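Local structure of streptomycin 3''-adenylyltransferase (Enterococcus faecalis, 6SXJ) at residues Leu6-Tyr9 / Glu10-Lys14; Leu65-Lys68 / Ile69-Ile72; Glu110-Gln113 / Glu114-Gln118. The protein transfers an adenylyl group from ATP to spectinomycin, giving 9-O-adenylylspectinomycin and diphosphate, and thereby confers resistance to spectinomycin but not to streptomycin. One frame throughout, in Å; residues are numbered along the deposited sequence.

Interaction 1 of 3, residues Leu6-Tyr9 / Glu10-Lys14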
ATOM      1  N   LEU A   6      14.461 -14.354 -10.765  1.00 70.92           N
ATOM      2  CA  LEU A   6      14.937 -13.748  -9.524  1.00 66.20           C
ATOM      3  C   LEU A   6      14.161 -14.287  -8.322  1.00 64.77           C
ATOM      4  O   LEU A   6      12.970 -14.607  -8.402  1.00 74.89           O
ATOM      5  CB  LEU A   6      14.821 -12.223  -9.584  1.00 68.18           C
ATOM      6  CG  LEU A   6      16.059 -11.452 -10.057  1.00 72.05           C
ATOM      7  CD1 LEU A   6      15.850  -9.951  -9.855  1.00 71.97           C
ATOM      8  CD2 LEU A   6      17.323 -11.897  -9.344  1.00 78.71           C
ATOM      9  N   ASN A   7      14.854 -14.370  -7.195  1.00 62.24           N
ATOM     10  CA  ASN A   7      14.284 -14.892  -5.961  1.00 61.92           C
ATOM     11  C   ASN A   7      13.816 -13.745  -5.060  1.00 47.79           C
ATOM     12  O   ASN A   7      14.145 -12.572  -5.253  1.00 59.43           O
ATOM     13  CB  ASN A   7      15.315 -15.745  -5.194  1.00 58.10           C
ATOM     14  CG  ASN A   7      16.561 -14.951  -4.887  1.00 60.87           C
ATOM     15  OD1 ASN A   7      16.737 -13.940  -5.520  1.00 83.13           O
ATOM     16  ND2 ASN A   7      17.402 -15.365  -3.935  1.00 72.93           N
ATOM     17  N   THR A   8      13.085 -14.103  -4.010  1.00 43.25           N
ATOM     18  CA  THR A   8      12.694 -13.078  -3.052  1.00 44.18           C
ATOM     19  C   THR A   8      13.919 -12.369  -2.476  1.00 54.92           C
ATOM     20  O   THR A   8      13.892 -11.155  -2.228  1.00 47.62           O
ATOM     21  CB  THR A   8      11.865 -13.690  -1.929  1.00 46.30           C
ATOM     22  OG1 THR A   8      10.620 -14.202  -2.427  1.00 57.86           O
ATOM     23  CG2 THR A   8      11.586 -12.639  -0.858  1.00 51.78           C
ATOM     24  N   TYR A   9      15.005 -13.116  -2.259  1.00 53.94           N
ATOM     25  CA  TYR A   9      16.178 -12.554  -1.604  1.00 46.53           C
ATOM     26  C   TYR A   9      16.917 -11.599  -2.527  1.00 42.19           C
ATOM     27  O   TYR A   9      17.386 -10.543  -2.083  1.00 52.29           O
ATOM     28  CB  TYR A   9      17.112 -13.675  -1.131  1.00 51.89           C
ATOM     29  CG  TYR A   9      18.435 -13.153  -0.617  1.00 41.89           C
ATOM     30  CD1 TYR A   9      18.589 -12.766   0.715  1.00 49.18           C
ATOM     31  CD2 TYR A   9      19.531 -13.031  -1.464  1.00 48.50           C
ATOM     32  CE1 TYR A   9      19.799 -12.274   1.184  1.00 50.07           C
ATOM     33  CE2 TYR A   9      20.751 -12.545  -1.001  1.00 47.23           C
ATOM     34  CZ  TYR A   9      20.876 -12.171   0.324  1.00 52.51           C
ATOM     35  OH  TYR A   9      22.075 -11.683   0.779  1.00 59.75           O
ATOM     36  N   GLU A  10      17.039 -11.938  -3.815  1.00 46.49           N
ATOM     37  CA  GLU A  10      17.706 -11.017  -4.734  1.00 55.36           C
ATOM     38  C   GLU A  10      16.826  -9.795  -5.007  1.00 49.53           C
ATOM     39  O   GLU A  10      17.337  -8.685  -5.195  1.00 54.16           O
ATOM     40  CB  GLU A  10      18.057 -11.705  -6.058  1.00 64.46           C
ATOM     41  CG  GLU A  10      19.172 -12.751  -6.032  1.00 66.27           C
ATOM     42  CD  GLU A  10      19.106 -13.680  -7.256  1.00 73.22           C
ATOM     43  OE1 GLU A  10      18.011 -14.197  -7.573  1.00 60.90           O
ATOM     44  OE2 GLU A  10      20.151 -13.889  -7.908  1.00 79.21           O
ATOM     45  N   GLN A  11      15.505  -9.987  -5.066  1.00 47.61           N
ATOM     46  CA  GLN A  11      14.588  -8.858  -5.228  1.00 50.01           C
ATOM     47  C   GLN A  11      14.884  -7.784  -4.192  1.00 44.70           C
ATOM     48  O   GLN A  11      15.174  -6.632  -4.530  1.00 47.43           O
ATOM     49  CB  GLN A  11      13.137  -9.322  -5.096  1.00 41.50           C
ATOM     50  CG  GLN A  11      12.557  -9.943  -6.352  1.00 38.71           C
ATOM     51  CD  GLN A  11      11.066  -9.840  -6.403  1.00 48.32           C
ATOM     52  OE1 GLN A  11      10.362 -10.682  -5.836  1.00 46.59           O
ATOM     53  NE2 GLN A  11      10.551  -8.792  -7.091  1.00 50.95           N
ATOM     54  N   ILE A  12      14.871  -8.172  -2.911  1.00 48.06           N
ATOM     55  CA  ILE A  12      15.111  -7.207  -1.844  1.00 41.81           C
ATOM     56  C   ILE A  12      16.515  -6.637  -1.939  1.00 49.43           C
ATOM     57  O   ILE A  12      16.728  -5.433  -1.740  1.00 54.23           O
ATOM     58  CB  ILE A  12      14.859  -7.846  -0.473  1.00 39.18           C
ATOM     59  CG1 ILE A  12      13.432  -8.371  -0.400  1.00 46.59           C
ATOM     60  CG2 ILE A  12      15.111  -6.840   0.631  1.00 45.45           C
ATOM     61  CD1 ILE A  12      13.107  -9.040   0.914  1.00 55.76           C
ATOM     62  N   ASN A  13      17.496  -7.481  -2.248  1.00 58.92           N
ATOM     63  CA  ASN A  13      18.879  -7.023  -2.236  1.00 53.43           C
ATOM     64  C   ASN A  13      19.152  -6.037  -3.363  1.00 45.47           C
ATOM     65  O   ASN A  13      19.876  -5.054  -3.171  1.00 51.55           O
ATOM     66  CB  ASN A  13      19.825  -8.215  -2.335  1.00 53.77           C
ATOM     67  CG  ASN A  13      21.187  -7.912  -1.773  1.00 62.32           C
ATOM     68  OD1 ASN A  13      22.168  -7.827  -2.513  1.00 77.99           O
ATOM     69  ND2 ASN A  13      21.259  -7.733  -0.453  1.00 61.32           N
ATOM     70  N   LYS A  14      18.600  -6.290  -4.552  1.00 42.89           N
ATOM     71  CA  LYS A  14      18.770  -5.353  -5.657  1.00 53.97           C
ATOM     72  C   LYS A  14      18.124  -4.006  -5.344  1.00 46.10           C
ATOM     73  O   LYS A  14      18.661  -2.957  -5.708  1.00 45.88           O
ATOM     74  CB  LYS A  14      18.182  -5.940  -6.941  1.00 61.70           C
ATOM     75  CG  LYS A  14      19.224  -6.457  -7.922  1.00 81.61           C
ATOM     76  CD  LYS A  14      18.776  -7.730  -8.615  1.00 99.65           C
ATOM     77  CE  LYS A  14      19.902  -8.407  -9.386  1.00115.27           C
ATOM     78  NZ  LYS A  14      20.505  -7.481 -10.429  1.00 86.54           N
TER
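The carbonyl oxygen of N7 receives the amide of Q11, with Q11 N and N7 O 2.9 Å apart and the N-H...O angle 165°. The backbone N-H of the same asparagine turns to a side chain instead: N7 N donates to E10 OE1 over 3.2 Å, at an angle of 156°, and E10 OE1 accepts with its anti lone pair, on the side away from OE2. In return E10 N gives its hydrogen to the N7 side chain, although the 2.6 Å between E10 N and N7 OD1 is doubtful, because OD1 sits too close to its neighbours in the model. These reciprocal bonds make a capping box, with N7 as N-cap of helix 8-23. N7 CG stands between the backbone N and the carbonyl carbon (chi1 57°), which swings the amide back over the turn, nearly perpendicular to the E10 carboxylate. The ladder opened by Q11 N continues with I12 N to T8 O at 3.2 Å and N13 N to Y9 O at 3.1 Å. On the flank, L6 splits its two methyls: CD2 lies tight against the E10 carboxylate, 3.0 Å from E10 OE1, a close contact and not a bond, while CD1 meets K14 CD at 3.9 Å where the two chains cross at about a right angle. The Q11 amide has its partners outside the turn, OE1 accepting the backbone N-H of R83 and NE2 giving to I72 O; T8 OG1 is bonded to the R83 side chain at NE. Q11 and I12 rest on L47 of the central sheet, and L6 touches I72 and L82.

Interaction 2 of 3, residues Leu65-Lys68 / Ile69-Ile72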
ATOM      1  N   LEU A  65      15.434   5.518 -10.795  1.00 59.12           N
ATOM      2  CA  LEU A  65      14.763   4.577  -9.906  1.00 59.47           C
ATOM      3  C   LEU A  65      13.713   3.778 -10.659  1.00 60.19           C
ATOM      4  O   LEU A  65      13.645   2.548 -10.545  1.00 51.52           O
ATOM      5  CB  LEU A  65      14.122   5.322  -8.734  1.00 46.46           C
ATOM      6  CG  LEU A  65      15.069   5.998  -7.749  1.00 52.32           C
ATOM      7  CD1 LEU A  65      14.281   6.549  -6.575  1.00 51.06           C
ATOM      8  CD2 LEU A  65      16.149   5.021  -7.259  1.00 57.36           C
ATOM      9  N   ILE A  66      12.879   4.462 -11.443  1.00 52.72           N
ATOM     10  CA  ILE A  66      11.876   3.742 -12.215  1.00 55.18           C
ATOM     11  C   ILE A  66      12.554   2.770 -13.171  1.00 51.21           C
ATOM     12  O   ILE A  66      12.113   1.627 -13.342  1.00 51.15           O
ATOM     13  CB  ILE A  66      10.961   4.715 -12.979  1.00 58.16           C
ATOM     14  CG1 ILE A  66      10.147   5.583 -12.018  1.00 58.04           C
ATOM     15  CG2 ILE A  66      10.053   3.914 -13.897  1.00 50.13           C
ATOM     16  CD1 ILE A  66       9.532   6.805 -12.690  1.00 61.96           C
ATOM     17  N   GLN A  67      13.614   3.225 -13.835  1.00 59.68           N
ATOM     18  CA  GLN A  67      14.283   2.384 -14.818  1.00 61.55           C
ATOM     19  C   GLN A  67      14.897   1.164 -14.152  1.00 60.32           C
ATOM     20  O   GLN A  67      14.765   0.042 -14.653  1.00 57.37           O
ATOM     21  CB  GLN A  67      15.366   3.183 -15.540  1.00 73.59           C
ATOM     22  CG  GLN A  67      14.946   3.808 -16.859  1.00 85.13           C
ATOM     23  CD  GLN A  67      16.106   4.505 -17.554  1.00 95.28           C
ATOM     24  OE1 GLN A  67      17.258   4.083 -17.432  1.00109.71           O
ATOM     25  NE2 GLN A  67      15.808   5.574 -18.279  1.00 92.33           N
ATOM     26  N   LYS A  68      15.562   1.364 -13.014  1.00 56.63           N
ATOM     27  CA  LYS A  68      16.276   0.272 -12.362  1.00 62.75           C
ATOM     28  C   LYS A  68      15.345  -0.630 -11.567  1.00 58.79           C
ATOM     29  O   LYS A  68      15.630  -1.822 -11.413  1.00 53.33           O
ATOM     30  CB  LYS A  68      17.374   0.842 -11.457  1.00 68.72           C
ATOM     31  CG  LYS A  68      18.577   1.424 -12.209  1.00 63.11           C
ATOM     32  CD  LYS A  68      19.009   0.518 -13.361  1.00 78.58           C
ATOM     33  CE  LYS A  68      20.078   1.155 -14.220  1.00 85.09           C
ATOM     34  NZ  LYS A  68      21.435   0.870 -13.684  1.00 90.72           N
ATOM     35  N   ILE A  69      14.223  -0.107 -11.070  1.00 51.02           N
ATOM     36  CA  ILE A  69      13.331  -0.980 -10.316  1.00 52.72           C
ATOM     37  C   ILE A  69      12.477  -1.832 -11.249  1.00 58.42           C
ATOM     38  O   ILE A  69      12.129  -2.973 -10.917  1.00 49.33           O
ATOM     39  CB  ILE A  69      12.449  -0.171  -9.352  1.00 51.09           C
ATOM     40  CG1 ILE A  69      13.318   0.483  -8.276  1.00 51.85           C
ATOM     41  CG2 ILE A  69      11.408  -1.089  -8.724  1.00 44.73           C
ATOM     42  CD1 ILE A  69      12.527   1.246  -7.233  1.00 53.45           C
ATOM     43  N   ARG A  70      12.129  -1.306 -12.417  1.00 50.83           N
ATOM     44  CA  ARG A  70      11.147  -1.980 -13.257  1.00 51.24           C
ATOM     45  C   ARG A  70      11.541  -3.398 -13.637  1.00 54.58           C
ATOM     46  O   ARG A  70      10.659  -4.276 -13.620  1.00 54.61           O
ATOM     47  CB  ARG A  70      10.895  -1.137 -14.516  1.00 59.86           C
ATOM     48  CG  ARG A  70      10.194  -1.884 -15.642  1.00 63.57           C
ATOM     49  CD  ARG A  70       9.664  -0.918 -16.699  1.00 69.04           C
ATOM     50  NE  ARG A  70      10.648   0.111 -17.019  1.00 73.32           N
ATOM     51  CZ  ARG A  70      10.346   1.351 -17.383  1.00 63.74           C
ATOM     52  NH1 ARG A  70       9.080   1.727 -17.476  1.00 74.51           N
ATOM     53  NH2 ARG A  70      11.314   2.216 -17.659  1.00 72.71           N
ATOM     54  N   PRO A  71      12.795  -3.697 -13.991  1.00 59.14           N
ATOM     55  CA  PRO A  71      13.116  -5.062 -14.443  1.00 58.18           C
ATOM     56  C   PRO A  71      13.015  -6.104 -13.347  1.00 62.35           C
ATOM     57  O   PRO A  71      12.868  -7.295 -13.656  1.00 61.01           O
ATOM     58  CB  PRO A  71      14.563  -4.949 -14.949  1.00 56.99           C
ATOM     59  CG  PRO A  71      14.923  -3.475 -14.887  1.00 65.34           C
ATOM     60  CD  PRO A  71      13.994  -2.844 -13.909  1.00 64.12           C
ATOM     61  N   ILE A  72      13.095  -5.705 -12.081  1.00 58.53           N
ATOM     62  CA  ILE A  72      13.176  -6.651 -10.979  1.00 57.77           C
ATOM     63  C   ILE A  72      11.870  -6.739 -10.213  1.00 60.16           C
ATOM     64  O   ILE A  72      11.812  -7.390  -9.165  1.00 50.88           O
ATOM     65  CB  ILE A  72      14.337  -6.302 -10.039  1.00 60.93           C
ATOM     66  CG1 ILE A  72      14.155  -4.909  -9.448  1.00 50.88           C
ATOM     67  CG2 ILE A  72      15.658  -6.355 -10.785  1.00 55.23           C
ATOM     68  CD1 ILE A  72      14.950  -4.693  -8.172  1.00 56.40           C
TER
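I69 brings its longer branch up to the carbonyl oxygen of L65, CG1 coming to 3.1 Å from L65 O, the same oxygen that accepts the I69 amide at 2.8 Å (N to O). The branch gets there because CG1 is anti to the carbonyl carbon, beside its own backbone N (chi1 -66°). R70 starts differently: CG and CD run out extended, then the chain bends at chi3 (44°), and the guanidinium is carried back along the previous turn. There I66 CG2 lies 4.1 Å above one face, toward the rim, while Q67 CG meets the edge, 4.0 Å from R70 NH2; the Q67 amide and the guanidinium are only 20° apart in plane. NH1 is directed to Q113 OE1, with E117 a longer, weak ion partner. All this sits where helix 59-69, which packs on the central sheet of the nucleotidyltransferase domain, passes into the loop toward strand 85-91. L65 and I69 face that sheet, touching I89 and F106, and I85 and Y108, respectively. R70 N still bonds to I66 O, at 3.1 Å, but P71 has no N-H to give and sets its ring carbon CD 3.1 Å from Q67 O. I72 N bonds to I69 O, three residues back, at 3.1 Å. The I72 side chain brushes K68 O with CG1 and spreads over V15 and I18 of helix 8-23.

Interaction 3 of 3, residues Glu110-Gln113 / Glu114-Gln118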
ATOM      1  N   GLU A 110       3.319  -0.660  -9.629  1.00 50.22           N
ATOM      2  CA  GLU A 110       3.048  -1.257 -10.929  1.00 51.95           C
ATOM      3  C   GLU A 110       1.758  -0.743 -11.549  1.00 48.45           C
ATOM      4  O   GLU A 110       1.626  -0.790 -12.774  1.00 47.26           O
ATOM      5  CB  GLU A 110       2.994  -2.781 -10.810  1.00 45.07           C
ATOM      6  CG  GLU A 110       4.356  -3.430 -10.599  1.00 53.00           C
ATOM      7  CD  GLU A 110       5.323  -3.151 -11.732  1.00 58.32           C
ATOM      8  OE1 GLU A 110       4.879  -3.068 -12.898  1.00 52.65           O
ATOM      9  OE2 GLU A 110       6.531  -2.989 -11.456  1.00 49.33           O
ATOM     10  N   TRP A 111       0.802  -0.268 -10.744  1.00 48.04           N
ATOM     11  CA  TRP A 111      -0.396   0.356 -11.303  1.00 54.01           C
ATOM     12  C   TRP A 111      -0.069   1.598 -12.116  1.00 49.65           C
ATOM     13  O   TRP A 111      -0.941   2.096 -12.836  1.00 55.32           O
ATOM     14  CB  TRP A 111      -1.386   0.725 -10.195  1.00 43.05           C
ATOM     15  CG  TRP A 111      -0.869   1.757  -9.233  1.00 49.60           C
ATOM     16  CD1 TRP A 111      -1.058   3.103  -9.298  1.00 52.72           C
ATOM     17  CD2 TRP A 111      -0.079   1.520  -8.062  1.00 53.52           C
ATOM     18  NE1 TRP A 111      -0.430   3.721  -8.245  1.00 47.65           N
ATOM     19  CE2 TRP A 111       0.172   2.770  -7.468  1.00 51.21           C
ATOM     20  CE3 TRP A 111       0.432   0.368  -7.455  1.00 54.30           C
ATOM     21  CZ2 TRP A 111       0.918   2.905  -6.304  1.00 47.72           C
ATOM     22  CZ3 TRP A 111       1.173   0.503  -6.302  1.00 58.05           C
ATOM     23  CH2 TRP A 111       1.410   1.759  -5.736  1.00 57.63           C
ATOM     24  N   LEU A 112       1.164   2.095 -12.030  1.00 52.98           N
ATOM     25  CA  LEU A 112       1.609   3.283 -12.736  1.00 48.93           C
ATOM     26  C   LEU A 112       2.463   2.962 -13.959  1.00 50.83           C
ATOM     27  O   LEU A 112       2.993   3.884 -14.595  1.00 48.12           O
ATOM     28  CB  LEU A 112       2.404   4.179 -11.785  1.00 47.57           C
ATOM     29  CG  LEU A 112       1.686   4.911 -10.654  1.00 51.97           C
ATOM     30  CD1 LEU A 112       2.717   5.464  -9.686  1.00 40.19           C
ATOM     31  CD2 LEU A 112       0.804   6.030 -11.213  1.00 46.19           C
ATOM     32  N   GLN A 113       2.610   1.684 -14.308  1.00 57.31           N
ATOM     33  CA  GLN A 113       3.555   1.317 -15.359  1.00 60.99           C
ATOM     34  C   GLN A 113       3.149   1.915 -16.705  1.00 48.89           C
ATOM     35  O   GLN A 113       3.978   2.495 -17.411  1.00 52.45           O
ATOM     36  CB  GLN A 113       3.673  -0.205 -15.447  1.00 57.08           C
ATOM     37  CG  GLN A 113       4.920  -0.695 -16.178  1.00 54.04           C
ATOM     38  CD  GLN A 113       6.204  -0.287 -15.502  1.00 59.82           C
ATOM     39  OE1 GLN A 113       6.879   0.649 -15.935  1.00 52.72           O
ATOM     40  NE2 GLN A 113       6.563  -0.997 -14.438  1.00 62.78           N
ATOM     41  N   GLU A 114       1.881   1.773 -17.089  1.00 55.59           N
ATOM     42  CA  GLU A 114       1.433   2.349 -18.356  1.00 60.17           C
ATOM     43  C   GLU A 114       1.807   3.821 -18.441  1.00 53.53           C
ATOM     44  O   GLU A 114       2.340   4.287 -19.454  1.00 62.80           O
ATOM     45  CB  GLU A 114      -0.072   2.180 -18.510  1.00 61.04           C
ATOM     46  CG  GLU A 114      -0.493   0.788 -18.915  1.00 66.78           C
ATOM     47  CD  GLU A 114      -1.964   0.717 -19.273  1.00 78.61           C
ATOM     48  OE1 GLU A 114      -2.287   0.189 -20.360  1.00 68.37           O
ATOM     49  OE2 GLU A 114      -2.795   1.193 -18.466  1.00 85.64           O
ATOM     50  N   LEU A 115       1.574   4.560 -17.358  1.00 56.61           N
ATOM     51  CA  LEU A 115       1.950   5.967 -17.329  1.00 51.31           C
ATOM     52  C   LEU A 115       3.461   6.143 -17.357  1.00 59.39           C
ATOM     53  O   LEU A 115       3.964   7.073 -17.996  1.00 62.43           O
ATOM     54  CB  LEU A 115       1.372   6.630 -16.090  1.00 52.18           C
ATOM     55  CG  LEU A 115      -0.088   7.069 -16.152  1.00 52.69           C
ATOM     56  CD1 LEU A 115      -1.037   5.931 -16.442  1.00 57.20           C
ATOM     57  CD2 LEU A 115      -0.375   7.726 -14.806  1.00 45.50           C
ATOM     58  N   TYR A 116       4.201   5.296 -16.633  1.00 60.94           N
ATOM     59  CA  TYR A 116       5.656   5.344 -16.726  1.00 60.56           C
ATOM     60  C   TYR A 116       6.095   5.272 -18.185  1.00 57.12           C
ATOM     61  O   TYR A 116       6.972   6.027 -18.626  1.00 52.84           O
ATOM     62  CB  TYR A 116       6.285   4.194 -15.930  1.00 57.26           C
ATOM     63  CG  TYR A 116       6.193   4.299 -14.416  1.00 54.00           C
ATOM     64  CD1 TYR A 116       6.124   5.531 -13.774  1.00 51.98           C
ATOM     65  CD2 TYR A 116       6.184   3.154 -13.631  1.00 54.74           C
ATOM     66  CE1 TYR A 116       6.048   5.613 -12.391  1.00 58.01           C
ATOM     67  CE2 TYR A 116       6.107   3.225 -12.249  1.00 49.81           C
ATOM     68  CZ  TYR A 116       6.050   4.448 -11.634  1.00 50.12           C
ATOM     69  OH  TYR A 116       5.979   4.502 -10.258  1.00 50.10           O
ATOM     70  N   GLU A 117       5.481   4.367 -18.950  1.00 54.96           N
ATOM     71  CA  GLU A 117       5.819   4.218 -20.360  1.00 67.20           C
ATOM     72  C   GLU A 117       5.501   5.479 -21.149  1.00 69.27           C
ATOM     73  O   GLU A 117       6.138   5.742 -22.174  1.00 75.00           O
ATOM     74  CB  GLU A 117       5.068   3.023 -20.957  1.00 74.52           C
ATOM     75  CG  GLU A 117       5.310   1.694 -20.247  1.00 76.06           C
ATOM     76  CD  GLU A 117       6.745   1.204 -20.375  1.00 90.95           C
ATOM     77  OE1 GLU A 117       7.096   0.194 -19.726  1.00 83.86           O
ATOM     78  OE2 GLU A 117       7.525   1.828 -21.125  1.00109.76           O
ATOM     79  N   GLN A 118       4.522   6.266 -20.695  1.00 65.13           N
ATOM     80  CA  GLN A 118       4.175   7.526 -21.343  1.00 63.69           C
ATOM     81  C   GLN A 118       5.053   8.685 -20.885  1.00 65.33           C
ATOM     82  O   GLN A 118       4.722   9.843 -21.157  1.00 70.50           O
ATOM     83  CB  GLN A 118       2.707   7.880 -21.074  1.00 67.88           C
ATOM     84  CG  GLN A 118       1.690   7.063 -21.851  1.00 69.80           C
ATOM     85  CD  GLN A 118       0.292   7.665 -21.784  1.00 78.14           C
ATOM     86  OE1 GLN A 118      -0.650   7.027 -21.313  1.00 86.16           O
ATOM     87  NE2 GLN A 118       0.155   8.904 -22.251  1.00 75.72           N
TER
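Y116 N gives the shorter of the two backbone bonds that cross between 110-113 and 114-118, 2.8 Å to L112 O, and E117 N follows with 2.9 Å to Q113 O; in both the donor approaches nearly head-on to the carbonyl. Next comes a side-chain bond one turn earlier, Q113 NE2 to E110 OE1 at 3.1 Å and 163°, lying in the plane of the amide and reaching the carboxylate on its syn side, though 30° out of the carboxylate plane. The other E110 oxygen, OE2, is bonded to Y108 OH and S73 OG, so both oxygens of the carboxylate are bonded. The bend of Q113 at chi2 (62°) brings its amide back beside the helix. Its OE1, hydrogen-bonded to R70 NH1, then stands near the plane of the Y116 ring, 3.5 Å from Y116 CD2 at the edge. The whole is a helix start: 3-10 segment 110-112 follows strand 103-108 after G109 and runs on into helix 113-117, with L112 at the N-cap position. L112 also supplies the packing. Its CB makes a CH-pi contact over the Y116 ring, 3.9 Å from the centroid, and its carbonyl oxygen lies above the plane toward the rim. Farther along the ring, L112 CD1 comes to 3.4 Å from Y116 OH, a hydroxyl bonded to I107 O in the strand and to G109 N just past it. L112 CD2 turns the other way, to L115 CD2 at 4.1 Å.

Interactions 1 and 3 are surface helix starts, while interaction 2, partly buried, closes a helix between them and touches both. Interaction 1 rests on a polar capping box, one of its bonds doubtful; interaction 3 puts a leucine at its N-cap and relies on a carboxylate-amide pair and an aromatic ring. Residues 65-72 meet interaction 1 through I72, whose side chain packs on K14 and on L6 just before helix 8-23 and whose carbonyl takes the Q11 amide. Their joint with helix 113-117 combines the polar reach of R70 with I66 CD1 packing 3.7 Å from Y116 CE1. Interactions 1 and 3 do not touch, their nearest atoms being about 8 Å apart.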